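Xaa-Pro dipeptidase (PDB 1WY2) probably hydrolyses dipeptides that carry a nonpolar residue ahead of a C-terminal proline, releasing the two amino acids with the help of two metal ions. Local coordinates at residues A[125-130]-A[309-314]; A[134-139]-A[341-346]; A[162-167]-A[181-186]; A[264-269]-A[299-304]. All coordinates share one frame; numbering follows the deposited sequence.

Four contacts sample the packing around the two-metal site of the pita-bread M24 domain. Contacts 1 and 2 lie side by side, their centres 12 Å apart: Lys128 CG reaches Ile136 CD1 at 3.8 Å. Contact 4 adjoins contact 1 on another flank, where Ile313 CD1 meets Leu264 CD2 at 3.9 Å. Contact 3 stands apart from the rest, about 8 Å from contact 1 between nearest atoms, with the two contacts on opposite sides of the chain's centre. All four approach the metals without ligating them; the side chains of Val312, Val299 and Thr183 each come to about 10 Å from a bound zinc ion, and that of Ile136 in contact 2 to about 12 Å.

Contact 1: residues A[125-130]-A[309-314]; sequences RIIKSE and EGMVIT
The loop 125-130 runs up to strand 312-321, the CA atoms of Ile127 and Gly310 being 4.8 Å apart. Lys128 N donates to Gly310 O at 2.9 Å, nearly straight (167°) and from above the carbonyl plane. At Gly310 (phi 105°) a CB would clash with Ile127 CG2. Ile126 O receives a CA-H...O contact from Met311 and lies 2.7 Å from a water that accepts from Val312 N and Lys128 NZ. Lys128 bends at chi2, turning NZ back to Arg125 O at 2.8 Å and into a salt bridge with Glu295; the lysine chain crosses Val312 at about a right angle, CG 4.0 Å from Val312 CG2. Met311 lies alongside Ile126, CE 3.7 Å from Ile126 CD1, and the Ile127 side chain crosses Met311 obliquely, CD1 against CG. An alanine at Lys128 would probably loosen the water and cost Glu295 one of two charge partners, leaving Arg125. The contact fastens the linker from N-terminal-domain helix 118-125 into M24 helix 130-153 to strand 312-321, which leads to the metal ligand Glu316. Ile133 and Ile136 of helix 130-153 pack on Lys128; Gly310 and Met311 are hydrogen-bonded through the backbone to Ile335 of strand 325-336.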
loop_
_atom_site.group_PDB
_atom_site.type_symbol
_atom_site.label_atom_id
_atom_site.label_comp_id
_atom_site.label_asym_id
_atom_site.label_seq_id
_atom_site.Cartn_x
_atom_site.Cartn_y
_atom_site.Cartn_z
ATOM N N ARG A 125 -2.647 -6.269 19.874
ATOM C CA ARG A 125 -2.182 -5.030 19.256
ATOM C C ARG A 125 -2.827 -3.730 19.735
ATOM O O ARG A 125 -2.200 -2.675 19.672
ATOM C CB ARG A 125 -2.304 -5.132 17.731
ATOM C CG ARG A 125 -1.225 -6.009 17.084
ATOM C CD ARG A 125 -1.439 -6.158 15.581
ATOM N NE ARG A 125 -1.461 -4.866 14.901
ATOM C CZ ARG A 125 -1.928 -4.678 13.671
ATOM N NH1 ARG A 125 -2.409 -5.700 12.974
ATOM N NH2 ARG A 125 -1.933 -3.460 13.144
ATOM N N ILE A 126 -4.060 -3.811 20.222
ATOM C CA ILE A 126 -4.785 -2.626 20.680
ATOM C C ILE A 126 -4.184 -1.963 21.924
ATOM O O ILE A 126 -4.427 -0.785 22.184
ATOM C CB ILE A 126 -6.275 -2.964 20.929
ATOM C CG1 ILE A 126 -7.112 -1.680 20.899
ATOM C CG2 ILE A 126 -6.430 -3.702 22.252
ATOM C CD1 ILE A 126 -8.615 -1.923 20.840
ATOM N N ILE A 127 -3.407 -2.723 22.691
ATOM C CA ILE A 127 -2.748 -2.195 23.883
ATOM C C ILE A 127 -1.254 -2.135 23.584
ATOM O O ILE A 127 -0.614 -3.166 23.382
ATOM C CB ILE A 127 -2.973 -3.103 25.111
ATOM C CG1 ILE A 127 -4.474 -3.288 25.357
ATOM C CG2 ILE A 127 -2.281 -2.499 26.337
ATOM C CD1 ILE A 127 -5.250 -1.996 25.561
ATOM N N LYS A 128 -0.699 -0.926 23.542
ATOM C CA LYS A 128 0.719 -0.753 23.248
ATOM C C LYS A 128 1.598 -0.884 24.489
ATOM O O LYS A 128 1.228 -0.443 25.579
ATOM C CB LYS A 128 0.972 0.617 22.596
ATOM C CG LYS A 128 0.747 0.670 21.083
ATOM C CD LYS A 128 -0.699 0.388 20.702
ATOM C CE LYS A 128 -0.896 0.470 19.190
ATOM N NZ LYS A 128 -2.263 0.003 18.773
ATOM N N SER A 129 2.760 -1.497 24.306
ATOM C CA SER A 129 3.720 -1.671 25.390
ATOM C C SER A 129 4.506 -0.368 25.514
ATOM O O SER A 129 4.454 0.480 24.622
ATOM C CB SER A 129 4.686 -2.810 25.063
ATOM O OG SER A 129 5.512 -2.480 23.954
ATOM N N GLU A 130 5.235 -0.210 26.613
ATOM C CA GLU A 130 6.030 0.998 26.801
ATOM C C GLU A 130 7.015 1.137 25.638
ATOM O O GLU A 130 7.294 2.243 25.178
ATOM C CB GLU A 130 6.792 0.938 28.128
ATOM C CG GLU A 130 5.897 0.775 29.347
ATOM C CD GLU A 130 6.673 0.826 30.650
ATOM O OE1 GLU A 130 7.652 0.063 30.791
ATOM O OE2 GLU A 130 6.301 1.626 31.534
ATOM N N GLU A 309 -6.112 1.996 29.174
ATOM C CA GLU A 309 -4.755 2.507 29.267
ATOM C C GLU A 309 -3.876 1.746 28.273
ATOM O O GLU A 309 -3.916 0.516 28.211
ATOM C CB GLU A 309 -4.240 2.287 30.692
ATOM C CG GLU A 309 -3.023 3.098 31.076
ATOM C CD GLU A 309 -2.499 2.719 32.451
ATOM O OE1 GLU A 309 -3.315 2.320 33.312
ATOM O OE2 GLU A 309 -1.277 2.828 32.673
ATOM N N GLY A 310 -3.092 2.477 27.488
ATOM C CA GLY A 310 -2.224 1.828 26.524
ATOM C C GLY A 310 -2.715 1.926 25.095
ATOM O O GLY A 310 -1.967 1.627 24.160
ATOM N N MET A 311 -3.969 2.324 24.910
ATOM C CA MET A 311 -4.492 2.459 23.556
ATOM C C MET A 311 -3.970 3.747 22.936
ATOM O O MET A 311 -3.768 4.749 23.625
ATOM C CB MET A 311 -6.022 2.460 23.561
ATOM C CG MET A 311 -6.627 1.101 23.880
ATOM S SD MET A 311 -8.414 1.108 23.699
ATOM C CE MET A 311 -8.817 -0.545 24.220
ATOM N N VAL A 312 -3.731 3.709 21.630
ATOM C CA VAL A 312 -3.246 4.876 20.910
ATOM C C VAL A 312 -4.259 5.149 19.812
ATOM O O VAL A 312 -4.494 4.304 18.950
ATOM C CB VAL A 312 -1.862 4.620 20.290
ATOM C CG1 VAL A 312 -1.432 5.822 19.462
ATOM C CG2 VAL A 312 -0.838 4.354 21.397
ATOM N N ILE A 313 -4.869 6.326 19.866
ATOM C CA ILE A 313 -5.890 6.704 18.893
ATOM C C ILE A 313 -5.727 8.140 18.441
ATOM O O ILE A 313 -5.022 8.926 19.072
ATOM C CB ILE A 313 -7.310 6.580 19.495
ATOM C CG1 ILE A 313 -7.426 7.462 20.748
ATOM C CG2 ILE A 313 -7.610 5.130 19.826
ATOM C CD1 ILE A 313 -8.838 7.566 21.322
ATOM N N THR A 314 -6.375 8.480 17.337
ATOM C CA THR A 314 -6.333 9.851 16.862
ATOM C C THR A 314 -7.660 10.499 17.242
ATOM O O THR A 314 -8.665 9.815 17.438
ATOM C CB THR A 314 -6.181 9.944 15.329
ATOM O OG1 THR A 314 -7.309 9.322 14.698
ATOM C CG2 THR A 314 -4.890 9.273 14.871
HETATM O O HOH W 1 -4.588 1.152 20.240
#

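Contact 2: residues A[134-139]-A[341-346]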
loop_
_atom_site.group_PDB
_atom_site.type_symbol
_atom_site.label_atom_id
_atom_site.label_comp_id
_atom_site.label_asym_id
_atom_site.label_seq_id
_atom_site.Cartn_x
_atom_site.Cartn_y
_atom_site.Cartn_z
ATOM N N LYS A 134 7.144 4.353 22.855
ATOM C CA LYS A 134 8.331 5.162 22.593
ATOM C C LYS A 134 8.585 5.305 21.091
ATOM O O LYS A 134 8.967 6.377 20.620
ATOM C CB LYS A 134 9.557 4.543 23.270
ATOM C CG LYS A 134 9.515 4.612 24.787
ATOM C CD LYS A 134 10.742 3.960 25.403
ATOM C CE LYS A 134 10.701 4.037 26.922
ATOM N NZ LYS A 134 11.887 3.390 27.548
ATOM N N ILE A 135 8.374 4.228 20.341
ATOM C CA ILE A 135 8.582 4.268 18.897
ATOM C C ILE A 135 7.527 5.159 18.245
ATOM O O ILE A 135 7.844 5.985 17.389
ATOM C CB ILE A 135 8.503 2.861 18.268
ATOM C CG1 ILE A 135 9.513 1.929 18.944
ATOM C CG2 ILE A 135 8.805 2.946 16.773
ATOM C CD1 ILE A 135 9.524 0.517 18.375
ATOM N N ILE A 136 6.273 4.991 18.652
ATOM C CA ILE A 136 5.194 5.800 18.095
ATOM C C ILE A 136 5.418 7.276 18.431
ATOM O O ILE A 136 5.201 8.152 17.593
ATOM C CB ILE A 136 3.820 5.349 18.639
ATOM C CG1 ILE A 136 3.463 3.980 18.053
ATOM C CG2 ILE A 136 2.752 6.381 18.292
ATOM C CD1 ILE A 136 2.356 3.258 18.801
ATOM N N GLU A 137 5.865 7.555 19.653
ATOM C CA GLU A 137 6.101 8.941 20.048
ATOM C C GLU A 137 7.184 9.574 19.176
ATOM O O GLU A 137 7.083 10.746 18.808
ATOM C CB GLU A 137 6.481 9.017 21.534
ATOM C CG GLU A 137 6.696 10.436 22.050
ATOM C CD GLU A 137 6.280 10.606 23.502
ATOM O OE1 GLU A 137 6.484 9.664 24.297
ATOM O OE2 GLU A 137 5.759 11.689 23.849
ATOM N N LYS A 138 8.214 8.805 18.833
ATOM C CA LYS A 138 9.281 9.332 17.987
ATOM C C LYS A 138 8.750 9.597 16.577
ATOM O O LYS A 138 9.132 10.577 15.934
ATOM C CB LYS A 138 10.462 8.355 17.922
ATOM C CG LYS A 138 11.722 8.956 17.315
ATOM C CD LYS A 138 12.257 10.079 18.194
ATOM C CE LYS A 138 13.576 10.636 17.679
ATOM N NZ LYS A 138 14.093 11.679 18.619
ATOM N N ALA A 139 7.867 8.725 16.096
ATOM C CA ALA A 139 7.286 8.905 14.769
ATOM C C ALA A 139 6.468 10.194 14.779
ATOM O O ALA A 139 6.419 10.925 13.788
ATOM C CB ALA A 139 6.389 7.719 14.411
ATOM N N LYS A 341 -2.476 11.537 26.820
ATOM C CA LYS A 341 -1.229 12.236 26.547
ATOM C C LYS A 341 -1.180 12.499 25.046
ATOM O O LYS A 341 -1.408 11.589 24.247
ATOM C CB LYS A 341 -0.025 11.379 26.946
ATOM C CG LYS A 341 1.307 11.991 26.534
ATOM C CD LYS A 341 2.483 11.071 26.813
ATOM C CE LYS A 341 3.790 11.768 26.461
ATOM N NZ LYS A 341 4.976 10.926 26.750
ATOM N N ARG A 342 -0.904 13.741 24.661
ATOM C CA ARG A 342 -0.811 14.074 23.244
ATOM C C ARG A 342 0.581 13.681 22.748
ATOM O O ARG A 342 1.583 14.235 23.203
ATOM C CB ARG A 342 -1.046 15.578 23.035
ATOM C CG ARG A 342 -2.476 16.028 23.326
ATOM C CD ARG A 342 -2.644 17.536 23.144
ATOM N NE ARG A 342 -2.323 17.968 21.785
ATOM C CZ ARG A 342 -1.470 18.947 21.501
ATOM N NH1 ARG A 342 -0.853 19.595 22.483
ATOM N NH2 ARG A 342 -1.231 19.277 20.241
ATOM N N LEU A 343 0.650 12.717 21.829
ATOM C CA LEU A 343 1.943 12.277 21.306
ATOM C C LEU A 343 2.424 13.266 20.251
ATOM O O LEU A 343 3.626 13.489 20.101
ATOM C CB LEU A 343 1.838 10.857 20.741
ATOM C CG LEU A 343 1.356 9.815 21.761
ATOM C CD1 LEU A 343 1.385 8.431 21.124
ATOM C CD2 LEU A 343 2.246 9.837 23.004
ATOM N N THR A 344 1.480 13.848 19.511
ATOM C CA THR A 344 1.806 14.880 18.535
ATOM C C THR A 344 1.663 16.146 19.374
ATOM O O THR A 344 0.654 16.328 20.057
ATOM C CB THR A 344 0.823 14.879 17.345
ATOM O OG1 THR A 344 -0.521 14.747 17.822
ATOM C CG2 THR A 344 1.148 13.735 16.402
ATOM N N LYS A 345 2.665 17.015 19.334
ATOM C CA LYS A 345 2.652 18.206 20.183
ATOM C C LYS A 345 2.593 19.575 19.512
ATOM O O LYS A 345 2.613 20.599 20.194
ATOM C CB LYS A 345 3.873 18.144 21.104
ATOM C CG LYS A 345 3.998 16.809 21.833
ATOM C CD LYS A 345 5.349 16.642 22.511
ATOM C CE LYS A 345 5.485 15.247 23.111
ATOM N NZ LYS A 345 6.823 15.043 23.745
ATOM N N THR A 346 2.521 19.604 18.188
ATOM C CA THR A 346 2.462 20.874 17.469
ATOM C C THR A 346 1.278 21.719 17.928
ATOM O O THR A 346 0.203 21.192 18.213
ATOM C CB THR A 346 2.342 20.644 15.951
ATOM O OG1 THR A 346 3.526 19.998 15.472
ATOM C CG2 THR A 346 2.164 21.969 15.222
#
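Helix 130-153 and the chain leaving strand 339-342 come nearest at Glu137 and Leu343, whose CA atoms are 5.5 Å apart, and side chains do the joining. Glu137 starts with CG anti to its backbone N (chi1 -178°) and then bends at chi2, which carries the carboxylate over to two lysines. Lys341, fully extended, crosses it at about a right angle and brings NZ between the two oxygens: OE1 and OE2 each accept at 3.1 Å through the syn lone pair. OE2 also forms a longer salt bridge, 3.5 Å to Lys345 NZ, so one carboxylate gathers two positive charges. Below the charged layer Leu343 splits its branches, CD2 lying 4.1 Å from Glu137 OE2 and CD1 crossing obliquely to Ile136 CG2 at 3.8 Å. In the pita-bread fold of this family such helices cover the curved sheets around the metals; here the helix packs against the antiparallel sheet 312-321, 325-336 and 339-342, Ile136 reaching Val312 as well as Leu343. Two turns further along the helix, Asp144 takes the Lys345 amide and Thr346 OG1. On the far side, Arg342 NH2 donates to Thr346 O, and its NE pairs with Asp331.

Contact 3: residues A[162-167]-A[181-186]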
loop_
_atom_site.group_PDB
_atom_site.type_symbol
_atom_site.label_atom_id
_atom_site.label_comp_id
_atom_site.label_asym_id
_atom_site.label_seq_id
_atom_site.Cartn_x
_atom_site.Cartn_y
_atom_site.Cartn_z
ATOM N N GLU A 162 4.404 20.085 -4.375
ATOM C CA GLU A 162 5.794 20.428 -4.106
ATOM C C GLU A 162 6.028 20.566 -2.609
ATOM O O GLU A 162 7.101 20.223 -2.109
ATOM C CB GLU A 162 6.180 21.715 -4.850
ATOM C CG GLU A 162 6.415 21.479 -6.339
ATOM C CD GLU A 162 6.663 22.752 -7.128
ATOM O OE1 GLU A 162 7.241 23.710 -6.572
ATOM O OE2 GLU A 162 6.297 22.780 -8.319
ATOM N N VAL A 163 5.022 21.064 -1.894
ATOM C CA VAL A 163 5.133 21.199 -0.449
ATOM C C VAL A 163 5.208 19.781 0.116
ATOM O O VAL A 163 6.032 19.482 0.985
ATOM C CB VAL A 163 3.902 21.925 0.151
ATOM C CG1 VAL A 163 3.967 21.898 1.676
ATOM C CG2 VAL A 163 3.859 23.364 -0.351
ATOM N N ALA A 164 4.347 18.907 -0.392
ATOM C CA ALA A 164 4.324 17.520 0.057
ATOM C C ALA A 164 5.679 16.865 -0.182
ATOM O O ALA A 164 6.211 16.180 0.691
ATOM C CB ALA A 164 3.228 16.748 -0.675
ATOM N N ALA A 165 6.244 17.087 -1.363
ATOM C CA ALA A 165 7.534 16.501 -1.697
ATOM C C ALA A 165 8.617 16.936 -0.711
ATOM O O ALA A 165 9.423 16.123 -0.264
ATOM C CB ALA A 165 7.930 16.891 -3.119
ATOM N N LYS A 166 8.619 18.218 -0.360
ATOM C CA LYS A 166 9.616 18.755 0.558
ATOM C C LYS A 166 9.533 18.162 1.963
ATOM O O LYS A 166 10.556 17.805 2.546
ATOM C CB LYS A 166 9.484 20.280 0.637
ATOM C CG LYS A 166 10.530 20.972 1.504
ATOM C CD LYS A 166 11.913 20.926 0.870
ATOM C CE LYS A 166 12.928 21.700 1.700
ATOM N NZ LYS A 166 12.552 23.138 1.844
ATOM N N VAL A 167 8.324 18.050 2.510
ATOM C CA VAL A 167 8.189 17.518 3.861
ATOM C C VAL A 167 8.369 16.009 3.924
ATOM O O VAL A 167 8.764 15.474 4.956
ATOM C CB VAL A 167 6.833 17.913 4.503
ATOM C CG1 VAL A 167 6.676 19.424 4.474
ATOM C CG2 VAL A 167 5.687 17.232 3.793
ATOM N N PHE A 181 1.322 7.599 4.970
ATOM C CA PHE A 181 0.261 7.588 3.973
ATOM C C PHE A 181 0.480 8.781 3.048
ATOM O O PHE A 181 1.289 9.652 3.350
ATOM C CB PHE A 181 -1.105 7.673 4.664
ATOM C CG PHE A 181 -1.237 8.830 5.617
ATOM C CD1 PHE A 181 -1.615 10.087 5.160
ATOM C CD2 PHE A 181 -0.978 8.660 6.975
ATOM C CE1 PHE A 181 -1.736 11.158 6.039
ATOM C CE2 PHE A 181 -1.096 9.729 7.868
ATOM C CZ PHE A 181 -1.477 10.978 7.400
ATOM N N ASP A 182 -0.226 8.812 1.920
ATOM C CA ASP A 182 -0.086 9.908 0.960
ATOM C C ASP A 182 -0.395 11.254 1.615
ATOM O O ASP A 182 -1.519 11.505 2.048
ATOM C CB ASP A 182 -1.010 9.675 -0.239
ATOM C CG ASP A 182 -0.513 8.567 -1.155
ATOM O OD1 ASP A 182 -0.167 7.479 -0.650
ATOM O OD2 ASP A 182 -0.473 8.786 -2.384
ATOM N N THR A 183 0.611 12.120 1.668
ATOM C CA THR A 183 0.476 13.429 2.298
ATOM C C THR A 183 -0.629 14.292 1.720
ATOM O O THR A 183 -0.736 14.470 0.504
ATOM C CB THR A 183 1.798 14.214 2.228
ATOM O OG1 THR A 183 2.805 13.502 2.957
ATOM C CG2 THR A 183 1.634 15.605 2.832
ATOM N N ILE A 184 -1.442 14.836 2.619
ATOM C CA ILE A 184 -2.543 15.701 2.240
ATOM C C ILE A 184 -2.177 17.160 2.470
ATOM O O ILE A 184 -1.862 17.555 3.586
ATOM C CB ILE A 184 -3.808 15.367 3.067
ATOM C CG1 ILE A 184 -4.375 14.022 2.612
ATOM C CG2 ILE A 184 -4.851 16.478 2.924
ATOM C CD1 ILE A 184 -5.400 13.438 3.556
ATOM N N ILE A 185 -2.174 17.934 1.389
ATOM C CA ILE A 185 -1.927 19.370 1.440
ATOM C C ILE A 185 -3.092 19.856 0.588
ATOM O O ILE A 185 -3.000 19.886 -0.640
ATOM C CB ILE A 185 -0.602 19.792 0.761
ATOM C CG1 ILE A 185 0.596 19.105 1.428
ATOM C CG2 ILE A 185 -0.447 21.311 0.851
ATOM C CD1 ILE A 185 0.810 19.485 2.881
ATOM N N ALA A 186 -4.196 20.200 1.248
ATOM C CA ALA A 186 -5.414 20.630 0.564
ATOM C C ALA A 186 -5.717 22.102 0.813
ATOM O O ALA A 186 -6.089 22.490 1.924
ATOM C CB ALA A 186 -6.585 19.764 1.026
#
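Ala164 is the close point of the contact between helix 160-173 and the strand 184-187 with its lead-in. Ala164 CA stands 6.0 Å from Thr183 CA. The small methyl of the alanine is met by two side chains from the strand segment: Thr183 CG2 at 4.0 Å from Ala164 CB, and Ile185 CG1 at 4.1 Å. Thr183 places CG2 anti to its backbone N, which presents the methyl to the helix, while OG1 lies anti to the carbonyl carbon, beside the backbone N (chi1 -62°), and is hydrogen-bonded to Glu168 OE2. Packing thins out to both sides. Val163 CG1 and Ile185 CD1 cross at about a right angle, 4.2 Å apart, and Val167 CG2 only just reaches Thr183 CG2 at 4.5 Å. This apolar seam is buried throughout. The outer helix face differs: Lys166 is exposed and has a weak, long ion pair with Glu153, whereas Ala165, turned from the strand, packs with Ala164 against Lys172 of the second subunit. Asp182, in the approach to the strand, makes a salt bridge to Lys178 of that subunit. Across the strand from the helix, Ile184 packs on Asp212, a zinc ligand on the antiparallel neighbour 208-217, to which it is also bonded through the backbone. A helix packed behind a curved antiparallel sheet whose other face holds the metals is characteristic of the M24 pita-bread fold.

Contact 4: residues A[264-269]-A[299-304]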
loop_
_atom_site.group_PDB
_atom_site.type_symbol
_atom_site.label_atom_id
_atom_site.label_comp_id
_atom_site.label_asym_id
_atom_site.label_seq_id
_atom_site.Cartn_x
_atom_site.Cartn_y
_atom_site.Cartn_z
ATOM N N LEU A 264 -16.997 8.814 23.099
ATOM C CA LEU A 264 -15.969 9.814 22.816
ATOM C C LEU A 264 -16.282 10.522 21.496
ATOM O O LEU A 264 -16.147 11.744 21.388
ATOM C CB LEU A 264 -14.585 9.158 22.758
ATOM C CG LEU A 264 -13.391 10.083 22.504
ATOM C CD1 LEU A 264 -13.398 11.231 23.503
ATOM C CD2 LEU A 264 -12.099 9.286 22.618
ATOM N N ASP A 265 -16.704 9.760 20.490
ATOM C CA ASP A 265 -17.053 10.352 19.203
ATOM C C ASP A 265 -18.189 11.354 19.420
ATOM O O ASP A 265 -18.192 12.442 18.838
ATOM C CB ASP A 265 -17.476 9.259 18.207
ATOM C CG ASP A 265 -18.014 9.820 16.898
ATOM O OD1 ASP A 265 -19.188 10.256 16.868
ATOM O OD2 ASP A 265 -17.267 9.824 15.895
ATOM N N SER A 266 -19.135 10.996 20.283
ATOM C CA SER A 266 -20.278 11.858 20.575
ATOM C C SER A 266 -19.902 13.195 21.206
ATOM O O SER A 266 -20.581 14.199 20.987
ATOM C CB SER A 266 -21.272 11.129 21.484
ATOM O OG SER A 266 -21.853 10.022 20.814
ATOM N N ILE A 267 -18.830 13.216 21.991
ATOM C CA ILE A 267 -18.405 14.460 22.626
ATOM C C ILE A 267 -18.104 15.514 21.565
ATOM O O ILE A 267 -18.578 16.649 21.641
ATOM C CB ILE A 267 -17.139 14.253 23.493
ATOM C CG1 ILE A 267 -17.460 13.353 24.692
ATOM C CG2 ILE A 267 -16.605 15.600 23.962
ATOM C CD1 ILE A 267 -18.489 13.922 25.638
ATOM N N ALA A 268 -17.312 15.131 20.569
ATOM C CA ALA A 268 -16.954 16.045 19.497
ATOM C C ALA A 268 -18.117 16.282 18.540
ATOM O O ALA A 268 -18.372 17.415 18.125
ATOM C CB ALA A 268 -15.756 15.496 18.728
ATOM N N ARG A 269 -18.827 15.211 18.199
ATOM C CA ARG A 269 -19.936 15.308 17.257
ATOM C C ARG A 269 -21.084 16.168 17.769
ATOM O O ARG A 269 -21.668 16.935 17.006
ATOM C CB ARG A 269 -20.447 13.911 16.892
ATOM C CG ARG A 269 -21.314 13.878 15.633
ATOM C CD ARG A 269 -21.507 12.450 15.145
ATOM N NE ARG A 269 -20.223 11.799 14.887
ATOM C CZ ARG A 269 -19.492 11.974 13.788
ATOM N NH1 ARG A 269 -19.917 12.775 12.820
ATOM N NH2 ARG A 269 -18.320 11.361 13.671
ATOM N N VAL A 299 -12.836 5.083 16.361
ATOM C CA VAL A 299 -13.469 6.028 17.273
ATOM C C VAL A 299 -14.626 6.631 16.501
ATOM O O VAL A 299 -14.490 7.676 15.869
ATOM C CB VAL A 299 -12.483 7.129 17.707
ATOM C CG1 VAL A 299 -13.130 8.028 18.754
ATOM C CG2 VAL A 299 -11.221 6.488 18.271
ATOM N N SER A 300 -15.766 5.952 16.553
ATOM C CA SER A 300 -16.946 6.391 15.824
ATOM C C SER A 300 -18.234 6.033 16.545
ATOM O O SER A 300 -18.224 5.408 17.603
ATOM C CB SER A 300 -16.976 5.723 14.455
ATOM O OG SER A 300 -17.258 4.343 14.606
ATOM N N GLN A 301 -19.347 6.421 15.932
ATOM C CA GLN A 301 -20.674 6.152 16.469
ATOM C C GLN A 301 -21.035 4.673 16.372
ATOM O O GLN A 301 -22.018 4.232 16.965
ATOM C CB GLN A 301 -21.717 6.966 15.700
ATOM C CG GLN A 301 -21.767 8.438 16.061
ATOM C CD GLN A 301 -22.166 8.666 17.507
ATOM O OE1 GLN A 301 -23.322 8.465 17.886
ATOM N NE2 GLN A 301 -21.208 9.101 18.325
ATOM N N TYR A 302 -20.239 3.908 15.634
ATOM C CA TYR A 302 -20.524 2.489 15.439
ATOM C C TYR A 302 -19.530 1.528 16.088
ATOM O O TYR A 302 -19.418 0.369 15.676
ATOM C CB TYR A 302 -20.618 2.207 13.940
ATOM C CG TYR A 302 -21.448 3.238 13.208
ATOM C CD1 TYR A 302 -22.813 3.367 13.459
ATOM C CD2 TYR A 302 -20.859 4.117 12.300
ATOM C CE1 TYR A 302 -23.572 4.349 12.829
ATOM C CE2 TYR A 302 -21.608 5.104 11.663
ATOM C CZ TYR A 302 -22.963 5.215 11.934
ATOM O OH TYR A 302 -23.707 6.192 11.319
ATOM N N ASP A 303 -18.812 2.002 17.101
ATOM C CA ASP A 303 -17.842 1.165 17.796
ATOM C C ASP A 303 -18.042 1.318 19.306
ATOM O O ASP A 303 -17.952 2.422 19.841
ATOM C CB ASP A 303 -16.420 1.570 17.399
ATOM C CG ASP A 303 -15.384 0.542 17.809
ATOM O OD1 ASP A 303 -15.264 0.271 19.019
ATOM O OD2 ASP A 303 -14.689 0.005 16.922
ATOM N N GLU A 304 -18.308 0.204 19.985
ATOM C CA GLU A 304 -18.560 0.208 21.426
ATOM C C GLU A 304 -17.347 -0.149 22.280
ATOM O O GLU A 304 -17.483 -0.411 23.477
ATOM C CB GLU A 304 -19.696 -0.768 21.755
ATOM C CG GLU A 304 -20.979 -0.535 20.969
ATOM C CD GLU A 304 -21.817 0.603 21.523
ATOM O OE1 GLU A 304 -22.790 1.004 20.850
ATOM O OE2 GLU A 304 -21.510 1.090 22.633
HETATM O O HOH W 2 -18.961 8.218 13.694
#
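The Arg269 guanidinium meets the Asp265 carboxylate edge to edge in one plane: NE donates to OD1 at 2.7 Å and NH2 to OD2 at 2.9 Å, both nearly straight and both on syn lone pairs. Phe281 adds a cation-pi contact to the same group. The Gln301 amide is turned 43° from the carboxylate, and NE2 donates to Asp265 OD1 at 2.7 Å from above the carboxylate plane, less straight (147°) than the arginine bonds. That nitrogen also donates to Ser266 OG at 2.7 Å, close to the amide plane, and Ser266 OG is bonded in turn to Lys262 O. Gln301 reaches back to the helix by bending at chi2, while its CB sits 4.2 Å over the centre of one face of the Tyr302 ring. Asp265 OD1 is thus gripped by two donors; OD2 also receives the amide of Leu285 and a water that accepts from Gln301 N at 2.9 Å. So many donors would be expected to hold the carboxylate ionised. An alanine at Asp265 would leave Arg269 without its carboxylate partner and would probably weaken the hold of the loop on the helix. A type I turn from Ser300 to Asp303 shapes the loop, with Ser300 OG accepting from Tyr302 N as an ST turn. Beneath the polar layer Leu264 CD2 meets Val299 CG1 obliquely at 4.2 Å. Helix 261-274 thereby holds strand 297-299 beside the metal site, the Val299 side chain being about 6 Å from that of the metal ligand His287, while Leu264 continues onto Ile313 of strand 312-321 and Ile267 packs on helix 235-254.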